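Local coordinates for protein FKBP-type peptidyl-prolyl cis-trans isomerase FkpA (Escherichia coli, PDB 1Q6H) that catalyses the cis-trans isomerization of peptidyl-proline bonds and acts as a folding chaperone in the periplasm, at residues L31-Y34 against M35-L39; K40-K44 against L45-L49; Q78-E81 against A82-K85. All coordinates share one frame; numbering follows the deposited sequence.

Contact 1 of 3, residues L31-Y34 against M35-L39; sequences LGRY and MENSL
With its CG anti to the backbone N (chi1 166°), Y34 sends its ring out from the flank of the helix, and S38, whose OG sits beside its own backbone N (chi1 -57°), comes over one face of that ring. S38 OG lies 4.0 Å above the plane of the Y34 ring, over its centre. It also donates to Y34 O at 2.9 Å, while S38 N donates to the same carbonyl oxygen from the opposite face of its plane, so two bonds from one residue grip Y34 O and fix the hydroxyl's rotation.

Y34 with S38 and R33 with N37 are i to i+4 pairs within helix 19-43, an α-helix of the N-terminal domain, and its ladder is regular: N37 N to R33 O, at 2.8 Å and 168°, is the straightest rung. Next to Y34, selenomethionine M35 curls back in one of its two conformers to put CE 3.8 Å from Y34 CE2, a touch the other may not keep. M35 also packs on L54 of helix 51-62 and on F62 of the second subunit.

On the polar side, N37 OD1 stands at the edge of the R33 guanidinium, in its plane, 3.5 Å from R33 NH1. The main partner of R33 is D70 of the second subunit, to which NH2 makes a salt bridge.

Contact 2 of 3, residues K40-K44 against L45-L49; sequences KEQEK and LGIKL
The flat carboxamide of Q42 has L49 beside it: L49 CD1 comes within 3.3 Å of Q42 OE1, the two side chains crossing at a slant, while Q42 NE2 turns toward the ring of F80 on helix 70-112. L27 of the second subunit packs on both Q42 and L49. The backbone here closes helix 19-43 with a Schellman motif, in which G46 is the C-prime residue.

Its two signature bonds run from I47 N to Q42 O (3.1 Å) and from G46 N to E43 O (3.0 Å), the latter closing a type I turn from E43 to G46. Q42 O takes a second donor, L45 N, at 2.8 Å. L45 N and I47 N approach that oxygen from opposite faces of its carbonyl plane, so Q42 O is held from both sides. G46 has positive phi (87°), and a CB there would jam against the carbonyl oxygen of L45.

Beyond the turn the chain doubles back along the helix. L45 tucks its CG against E41 O at 3.6 Å, and I47 CB lies near Q42 CB. On the outer side K48 CE rests on E43 CG, with K48 NZ still 4.2 Å from E43 OE2, too long for a salt bridge. K44 NZ and E41 OE2 form a long, weak salt bridge.

A water ties the polar end of Q42 to the returning chain: it donates to Q42 OE1 and I47 O and accepts from L49 N at 3.0 Å.

Contact 3 of 3, residues Q78-E81 against A82-K85; sequences QAFE and ARVK
F80 starts from a CB directed away from residues 82-85, yet its CG lies anti to the backbone N (chi1 -173°), which brings the ring alongside V84. The CD2-CE2-CZ part of the ring lies under V84 CG2: CD2 is 4.0 Å, CE2 3.6 Å and CZ 3.8 Å from that methyl. V84 CG2 stands over the ring face, 23° off the normal and shifted toward the rim, as a CH-pi contact. On the other side F80 CE1 is 4.0 Å from R83 NH1, which lies at the ring edge, near its plane; ring and guanidinium are nearly perpendicular, 89° apart.

These are i to i+3 and i to i+4 contacts on the long helix 70-112, along the strip that receives the loop after helix 19-43: I47 of that loop packs on F80, R83 and V84, and L49 also meets F80. Cutting F80 back to an alanine is likely to leave V84 CG2 without its aromatic face and open a gap where I47 and L49 pack.

Beneath the side chains V84 N bonds to F80 O at 2.9 Å and R83 N to A79 O. R83 itself runs extended from CG to NE, which takes its tip to the subunit boundary, where NH1 forms salt bridges with D19 and D20 of the second subunit.

Overall arrangement
All three contacts are local, and all lie in the N-terminal part of the chain that pairs with a second subunit. Contacts 1 and 2 share helix 19-43, the first in its second half and the second at its C-terminal end; they meet where L39 CD1 lies 4.1 Å from L49 CD1. Contact 3, on helix 70-112, is the most surface-lying, with F80 its one buried residue, whereas contacts 1 and 2 are partly buried. Contact 2 touches both others, which stay about 7 Å apart at their nearest atoms. Helical ladders support contacts 1 and 3, and each sends an arginine to the second subunit, to one aspartate in contact 1 and two in contact 3; contact 2 relies on capping bonds and a bridging water.

Contact 1 of 3, residues L31-Y34 against M35-L39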
ATOM      1  N   LEU A  31       4.722 -11.537  10.939  1.00 11.91           N
ATOM      2  CA  LEU A  31       5.014 -10.124  11.175  1.00 12.95           C
ATOM      3  C   LEU A  31       6.476  -9.846  11.467  1.00 13.66           C
ATOM      4  O   LEU A  31       7.038  -8.879  10.978  1.00 14.44           O
ATOM      5  CB  LEU A  31       4.143  -9.589  12.298  1.00 13.43           C
ATOM      6  CG  LEU A  31       2.661  -9.507  11.920  1.00 15.53           C
ATOM      7  CD1 LEU A  31       1.763  -9.309  13.129  1.00 16.14           C
ATOM      8  CD2 LEU A  31       2.405  -8.400  10.916  1.00 16.72           C
ATOM      9  N   GLY A  32       7.099 -10.675  12.279  1.00 13.56           N
ATOM     10  CA  GLY A  32       8.498 -10.485  12.582  1.00 13.78           C
ATOM     11  C   GLY A  32       9.351 -10.631  11.334  1.00 14.77           C
ATOM     12  O   GLY A  32      10.345  -9.920  11.167  1.00 13.59           O
ATOM     13  N   ARG A  33       8.954 -11.542  10.451  1.00 13.63           N
ATOM     14  CA  ARG A  33       9.707 -11.782   9.239  1.00 15.55           C
ATOM     15  C   ARG A  33       9.589 -10.586   8.321  1.00 14.72           C
ATOM     16  O   ARG A  33      10.543 -10.191   7.675  1.00 11.19           O
ATOM     17  CB  ARG A  33       9.201 -13.038   8.535  1.00 17.64           C
ATOM     18  CG  ARG A  33       9.843 -13.265   7.186  1.00 21.44           C
ATOM     19  CD  ARG A  33      11.139 -14.076   7.200  1.00 25.07           C
ATOM     20  NE  ARG A  33      10.924 -15.394   6.613  1.00 29.82           N
ATOM     21  CZ  ARG A  33      10.701 -15.614   5.316  1.00 31.70           C
ATOM     22  NH1 ARG A  33      10.686 -14.610   4.436  1.00 33.41           N
ATOM     23  NH2 ARG A  33      10.491 -16.847   4.895  1.00 32.07           N
ATOM     24  N   TYR A  34       8.380 -10.042   8.248  1.00 16.35           N
ATOM     25  CA  TYR A  34       8.113  -8.851   7.476  1.00 17.75           C
ATOM     26  C   TYR A  34       9.027  -7.717   7.938  1.00 15.91           C
ATOM     27  O   TYR A  34       9.585  -6.980   7.135  1.00 13.79           O
ATOM     28  CB  TYR A  34       6.655  -8.430   7.687  1.00 19.32           C
ATOM     29  CG  TYR A  34       6.368  -7.027   7.211  1.00 23.93           C
ATOM     30  CD1 TYR A  34       6.242  -6.757   5.853  1.00 26.75           C
ATOM     31  CD2 TYR A  34       6.252  -5.967   8.110  1.00 27.37           C
ATOM     32  CE1 TYR A  34       5.988  -5.490   5.397  1.00 28.68           C
ATOM     33  CE2 TYR A  34       5.994  -4.676   7.660  1.00 29.01           C
ATOM     34  CZ  TYR A  34       5.865  -4.453   6.297  1.00 30.11           C
ATOM     35  OH  TYR A  34       5.602  -3.195   5.808  1.00 33.46           O
HETATM   36  N   MSE A  35       9.138  -7.573   9.249  1.00 16.03           N
HETATM   37  CA  MSE A  35       9.968  -6.540   9.856  1.00 16.35           C
HETATM   38  C   MSE A  35      11.438  -6.812   9.523  1.00 15.80           C
HETATM   39  O   MSE A  35      12.167  -5.914   9.081  1.00 15.04           O
HETATM   40  CB  MSE A  35       9.783  -6.559  11.381  0.50 17.07           C
HETATM   41  CG  MSE A  35      10.038  -5.232  12.119  0.50 17.98           C
HETATM   42 SE   MSE A  35       9.680  -3.659  11.061  0.50 18.46          SE
HETATM   43  CE  MSE A  35       7.739  -3.930  10.936  0.50 16.46           C
ATOM     44  N   GLU A  36      11.872  -8.051   9.717  1.00 16.02           N
ATOM     45  CA  GLU A  36      13.255  -8.407   9.425  1.00 17.57           C
ATOM     46  C   GLU A  36      13.576  -8.074   7.964  1.00 16.08           C
ATOM     47  O   GLU A  36      14.603  -7.451   7.675  1.00 15.19           O
ATOM     48  CB  GLU A  36      13.532  -9.875   9.735  1.00 19.28           C
ATOM     49  CG  GLU A  36      14.984 -10.278   9.533  1.00 23.97           C
ATOM     50  CD  GLU A  36      15.215 -11.791   9.547  1.00 27.71           C
ATOM     51  OE1 GLU A  36      14.542 -12.538   8.772  1.00 28.93           O
ATOM     52  OE2 GLU A  36      16.118 -12.233  10.310  1.00 29.61           O
ATOM     53  N   ASN A  37      12.700  -8.477   7.053  1.00 14.33           N
ATOM     54  CA  ASN A  37      12.911  -8.195   5.645  1.00 15.35           C
ATOM     55  C   ASN A  37      13.019  -6.683   5.364  1.00 14.91           C
ATOM     56  O   ASN A  37      13.843  -6.268   4.543  1.00 14.91           O
ATOM     57  CB  ASN A  37      11.830  -8.863   4.755  1.00 15.59           C
ATOM     58  CG  ASN A  37      11.936 -10.394   4.722  1.00 17.15           C
ATOM     59  OD1 ASN A  37      10.958 -11.100   4.400  1.00 18.38           O
ATOM     60  ND2 ASN A  37      13.113 -10.917   5.060  1.00 19.03           N
ATOM     61  N   SER A  38      12.191  -5.868   6.024  1.00 15.20           N
ATOM     62  CA  SER A  38      12.255  -4.407   5.893  1.00 15.85           C
ATOM     63  C   SER A  38      13.607  -3.849   6.312  1.00 14.49           C
ATOM     64  O   SER A  38      14.181  -3.007   5.626  1.00 13.93           O
ATOM     65  CB  SER A  38      11.187  -3.736   6.753  1.00 16.47           C
ATOM     66  OG  SER A  38       9.901  -4.204   6.399  1.00 20.31           O
ATOM     67  N   LEU A  39      14.095  -4.286   7.464  1.00 13.78           N
ATOM     68  CA  LEU A  39      15.430  -3.881   7.902  1.00 13.56           C
ATOM     69  C   LEU A  39      16.523  -4.351   6.918  1.00 13.85           C
ATOM     70  O   LEU A  39      17.515  -3.645   6.702  1.00 11.32           O
ATOM     71  CB  LEU A  39      15.713  -4.363   9.322  1.00 14.10           C
ATOM     72  CG  LEU A  39      15.362  -3.323  10.410  1.00 16.59           C
ATOM     73  CD1 LEU A  39      13.894  -2.881  10.388  1.00 15.61           C
ATOM     74  CD2 LEU A  39      15.727  -3.805  11.800  1.00 18.15           C
TER

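Contact 2 of 3, residues K40-K44 against L45-L49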
ATOM      1  N   LYS A  40      16.341  -5.527   6.325  1.00 12.39           N
ATOM      2  CA  LYS A  40      17.293  -5.992   5.342  1.00 14.48           C
ATOM      3  C   LYS A  40      17.389  -4.994   4.188  1.00 13.34           C
ATOM      4  O   LYS A  40      18.492  -4.649   3.735  1.00 12.16           O
ATOM      5  CB  LYS A  40      16.947  -7.397   4.836  1.00 16.16           C
ATOM      6  CG  LYS A  40      17.243  -8.493   5.846  1.00 19.36           C
ATOM      7  CD  LYS A  40      17.438  -9.874   5.194  1.00 22.61           C
ATOM      8  CE  LYS A  40      17.611 -10.982   6.248  1.00 23.78           C
ATOM      9  NZ  LYS A  40      18.102 -10.449   7.570  1.00 25.33           N
ATOM     10  N   GLU A  41      16.246  -4.503   3.715  1.00 12.05           N
ATOM     11  CA  GLU A  41      16.262  -3.538   2.592  1.00 13.03           C
ATOM     12  C   GLU A  41      16.923  -2.224   2.990  1.00 10.61           C
ATOM     13  O   GLU A  41      17.657  -1.602   2.216  1.00 10.37           O
ATOM     14  CB  GLU A  41      14.840  -3.249   2.107  1.00 14.01           C
ATOM     15  CG  GLU A  41      14.144  -4.440   1.469  1.00 17.32           C
ATOM     16  CD  GLU A  41      14.927  -5.020   0.325  1.00 18.38           C
ATOM     17  OE1 GLU A  41      15.270  -4.256  -0.605  1.00 21.25           O
ATOM     18  OE2 GLU A  41      15.212  -6.234   0.373  1.00 21.34           O
ATOM     19  N   GLN A  42      16.667  -1.819   4.216  1.00  9.52           N
ATOM     20  CA  GLN A  42      17.227  -0.592   4.750  1.00  9.94           C
ATOM     21  C   GLN A  42      18.741  -0.766   4.830  1.00  9.85           C
ATOM     22  O   GLN A  42      19.503   0.160   4.531  1.00  8.47           O
ATOM     23  CB  GLN A  42      16.665  -0.308   6.156  1.00 10.14           C
ATOM     24  CG  GLN A  42      15.158   0.114   6.229  1.00 12.24           C
ATOM     25  CD  GLN A  42      14.588  -0.006   7.636  1.00 13.12           C
ATOM     26  OE1 GLN A  42      15.333  -0.270   8.580  1.00 15.24           O
ATOM     27  NE2 GLN A  42      13.260   0.191   7.789  1.00 14.98           N
ATOM     28  N   GLU A  43      19.166  -1.952   5.248  1.00 10.12           N
ATOM     29  CA  GLU A  43      20.596  -2.266   5.376  1.00 11.57           C
ATOM     30  C   GLU A  43      21.307  -2.018   4.056  1.00 12.04           C
ATOM     31  O   GLU A  43      22.421  -1.503   4.041  1.00 11.57           O
ATOM     32  CB  GLU A  43      20.790  -3.701   5.867  1.00 13.45           C
ATOM     33  CG  GLU A  43      22.224  -4.128   6.178  1.00 17.43           C
ATOM     34  CD  GLU A  43      22.363  -5.631   6.450  1.00 21.46           C
ATOM     35  OE1 GLU A  43      21.335  -6.374   6.393  1.00 24.35           O
ATOM     36  OE2 GLU A  43      23.511  -6.087   6.724  1.00 23.94           O
ATOM     37  N   LYS A  44      20.658  -2.346   2.948  1.00 11.44           N
ATOM     38  CA  LYS A  44      21.279  -2.170   1.644  1.00 12.97           C
ATOM     39  C   LYS A  44      21.520  -0.704   1.331  1.00 12.82           C
ATOM     40  O   LYS A  44      22.264  -0.372   0.406  1.00 12.36           O
ATOM     41  CB  LYS A  44      20.421  -2.791   0.540  1.00 13.72           C
ATOM     42  CG  LYS A  44      20.336  -4.307   0.582  1.00 15.42           C
ATOM     43  CD  LYS A  44      19.127  -4.805  -0.229  1.00 17.93           C
ATOM     44  CE  LYS A  44      19.261  -6.270  -0.637  1.00 20.69           C
ATOM     45  NZ  LYS A  44      18.114  -6.736  -1.479  1.00 21.59           N
ATOM     46  N   LEU A  45      20.889   0.173   2.099  1.00 13.14           N
ATOM     47  CA  LEU A  45      21.046   1.597   1.898  1.00 13.72           C
ATOM     48  C   LEU A  45      21.937   2.251   2.954  1.00 13.78           C
ATOM     49  O   LEU A  45      22.012   3.467   3.020  1.00 15.92           O
ATOM     50  CB  LEU A  45      19.675   2.253   1.889  1.00 13.85           C
ATOM     51  CG  LEU A  45      18.645   1.598   0.979  1.00 15.22           C
ATOM     52  CD1 LEU A  45      17.231   2.197   1.167  1.00 15.70           C
ATOM     53  CD2 LEU A  45      19.106   1.700  -0.462  1.00 17.12           C
ATOM     54  N   GLY A  46      22.624   1.465   3.771  1.00 13.90           N
ATOM     55  CA  GLY A  46      23.427   2.041   4.840  1.00 14.34           C
ATOM     56  C   GLY A  46      22.700   2.320   6.159  1.00 14.39           C
ATOM     57  O   GLY A  46      23.318   2.851   7.096  1.00 13.00           O
ATOM     58  N   ILE A  47      21.406   1.972   6.252  1.00 13.42           N
ATOM     59  CA  ILE A  47      20.616   2.184   7.463  1.00 12.73           C
ATOM     60  C   ILE A  47      20.461   0.916   8.313  1.00 12.95           C
ATOM     61  O   ILE A  47      19.808  -0.056   7.915  1.00 12.26           O
ATOM     62  CB  ILE A  47      19.215   2.719   7.097  1.00 13.24           C
ATOM     63  CG1 ILE A  47      19.329   4.085   6.407  1.00 13.79           C
ATOM     64  CG2 ILE A  47      18.364   2.846   8.358  1.00 12.17           C
ATOM     65  CD1 ILE A  47      18.116   4.533   5.629  1.00 14.30           C
ATOM     66  N   LYS A  48      21.052   0.932   9.493  1.00 12.30           N
ATOM     67  CA  LYS A  48      21.059  -0.235  10.343  1.00 13.13           C
ATOM     68  C   LYS A  48      20.430   0.168  11.665  1.00 13.55           C
ATOM     69  O   LYS A  48      21.111   0.662  12.560  1.00 12.59           O
ATOM     70  CB  LYS A  48      22.498  -0.758  10.529  1.00 14.52           C
ATOM     71  CG  LYS A  48      23.093  -1.430   9.283  1.00 16.27           C
ATOM     72  CD  LYS A  48      24.543  -1.935   9.494  1.00 18.14           C
ATOM     73  CE  LYS A  48      24.846  -3.078   8.562  1.00 19.89           C
ATOM     74  NZ  LYS A  48      26.282  -3.441   8.491  1.00 21.56           N
ATOM     75  N   LEU A  49      19.113   0.014  11.738  1.00 12.72           N
ATOM     76  CA  LEU A  49      18.360   0.335  12.943  1.00 13.89           C
ATOM     77  C   LEU A  49      18.759  -0.583  14.087  1.00 14.03           C
ATOM     78  O   LEU A  49      19.237  -1.678  13.875  1.00 13.48           O
ATOM     79  CB  LEU A  49      16.860   0.179  12.675  1.00 13.93           C
ATOM     80  CG  LEU A  49      16.230   1.153  11.690  1.00 14.81           C
ATOM     81  CD1 LEU A  49      14.728   0.946  11.638  1.00 15.66           C
ATOM     82  CD2 LEU A  49      16.513   2.589  12.069  1.00 16.46           C
TER
HETATM   83  O   HOH W   1      17.880  -1.117   9.289  1.00 17.97           O

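Contact 3 of 3, residues Q78-E81 against A82-K85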
ATOM      1  N   GLN A  78       7.669   9.686   9.857  1.00 11.75           N
ATOM      2  CA  GLN A  78       7.690  10.489   8.639  1.00 12.72           C
ATOM      3  C   GLN A  78       9.114  10.945   8.384  1.00 11.83           C
ATOM      4  O   GLN A  78       9.575  10.974   7.255  1.00 11.51           O
ATOM      5  CB  GLN A  78       6.767  11.696   8.723  1.00 13.66           C
ATOM      6  CG  GLN A  78       5.324  11.331   8.523  1.00 17.40           C
ATOM      7  CD  GLN A  78       4.441  12.541   8.430  1.00 19.36           C
ATOM      8  OE1 GLN A  78       4.821  13.560   7.833  1.00 21.87           O
ATOM      9  NE2 GLN A  78       3.257  12.440   9.000  1.00 20.76           N
ATOM     10  N   ALA A  79       9.805  11.316   9.444  1.00 12.11           N
ATOM     11  CA  ALA A  79      11.177  11.745   9.304  1.00 12.98           C
ATOM     12  C   ALA A  79      12.010  10.563   8.795  1.00 13.55           C
ATOM     13  O   ALA A  79      12.832  10.725   7.882  1.00 13.03           O
ATOM     14  CB  ALA A  79      11.715  12.317  10.636  1.00 12.32           C
ATOM     15  N   PHE A  80      11.772   9.375   9.347  1.00 13.11           N
ATOM     16  CA  PHE A  80      12.483   8.182   8.919  1.00 12.63           C
ATOM     17  C   PHE A  80      12.246   7.888   7.441  1.00 13.74           C
ATOM     18  O   PHE A  80      13.187   7.537   6.731  1.00 13.08           O
ATOM     19  CB  PHE A  80      12.120   6.953   9.773  1.00 12.73           C
ATOM     20  CG  PHE A  80      12.959   5.753   9.477  1.00 13.03           C
ATOM     21  CD1 PHE A  80      14.320   5.761   9.761  1.00 12.08           C
ATOM     22  CD2 PHE A  80      12.406   4.628   8.877  1.00 11.93           C
ATOM     23  CE1 PHE A  80      15.105   4.687   9.464  1.00 13.04           C
ATOM     24  CE2 PHE A  80      13.191   3.543   8.572  1.00 13.64           C
ATOM     25  CZ  PHE A  80      14.549   3.562   8.864  1.00 13.32           C
ATOM     26  N   GLU A  81      11.014   8.021   6.963  1.00 14.35           N
ATOM     27  CA  GLU A  81      10.759   7.779   5.543  1.00 15.85           C
ATOM     28  C   GLU A  81      11.618   8.688   4.644  1.00 14.87           C
ATOM     29  O   GLU A  81      12.147   8.246   3.635  1.00 15.80           O
ATOM     30  CB  GLU A  81       9.284   7.939   5.209  1.00 17.49           C
ATOM     31  CG  GLU A  81       8.390   6.877   5.826  1.00 21.26           C
ATOM     32  CD  GLU A  81       6.923   7.290   5.837  1.00 24.86           C
ATOM     33  OE1 GLU A  81       6.478   7.903   4.827  1.00 28.32           O
ATOM     34  OE2 GLU A  81       6.215   6.993   6.844  1.00 27.32           O
ATOM     35  N   ALA A  82      11.786   9.941   5.032  1.00 14.59           N
ATOM     36  CA  ALA A  82      12.605  10.887   4.269  1.00 14.01           C
ATOM     37  C   ALA A  82      14.083  10.493   4.334  1.00 14.19           C
ATOM     38  O   ALA A  82      14.826  10.624   3.354  1.00 13.94           O
ATOM     39  CB  ALA A  82      12.397  12.283   4.805  1.00 14.01           C
ATOM     40  N   ARG A  83      14.520   9.983   5.476  1.00 13.81           N
ATOM     41  CA  ARG A  83      15.897   9.519   5.585  1.00 13.74           C
ATOM     42  C   ARG A  83      16.114   8.377   4.615  1.00 14.20           C
ATOM     43  O   ARG A  83      17.133   8.312   3.871  1.00 11.88           O
ATOM     44  CB  ARG A  83      16.179   9.029   6.991  1.00 14.03           C
ATOM     45  CG  ARG A  83      17.526   8.400   7.182  1.00 13.61           C
ATOM     46  CD  ARG A  83      17.764   7.956   8.610  1.00 11.77           C
ATOM     47  NE  ARG A  83      19.020   7.257   8.745  1.00  9.74           N
ATOM     48  CZ  ARG A  83      19.364   6.515   9.787  1.00  9.31           C
ATOM     49  NH1 ARG A  83      18.535   6.353  10.803  1.00  8.59           N
ATOM     50  NH2 ARG A  83      20.537   5.906   9.803  1.00  7.82           N
ATOM     51  N   VAL A  84      15.143   7.473   4.601  1.00 13.40           N
ATOM     52  CA  VAL A  84      15.242   6.304   3.753  1.00 13.09           C
ATOM     53  C   VAL A  84      15.360   6.706   2.281  1.00 12.85           C
ATOM     54  O   VAL A  84      16.227   6.208   1.566  1.00 13.07           O
ATOM     55  CB  VAL A  84      14.069   5.339   3.947  1.00 13.91           C
ATOM     56  CG1 VAL A  84      14.069   4.295   2.835  1.00 15.70           C
ATOM     57  CG2 VAL A  84      14.171   4.656   5.287  1.00 14.22           C
ATOM     58  N   LYS A  85      14.505   7.605   1.836  1.00 12.70           N
ATOM     59  CA  LYS A  85      14.534   8.032   0.453  1.00 12.58           C
ATOM     60  C   LYS A  85      15.803   8.793   0.124  1.00 12.22           C
ATOM     61  O   LYS A  85      16.279   8.768  -1.010  1.00 10.18           O
ATOM     62  CB  LYS A  85      13.355   8.939   0.177  1.00 12.89           C
ATOM     63  CG  LYS A  85      12.017   8.220   0.090  1.00 14.48           C
ATOM     64  CD  LYS A  85      10.892   9.187  -0.116  1.00 15.34           C
ATOM     65  CE  LYS A  85       9.576   8.464  -0.280  1.00 16.47           C
ATOM     66  NZ  LYS A  85       8.487   9.198   0.406  1.00 18.26           N
TER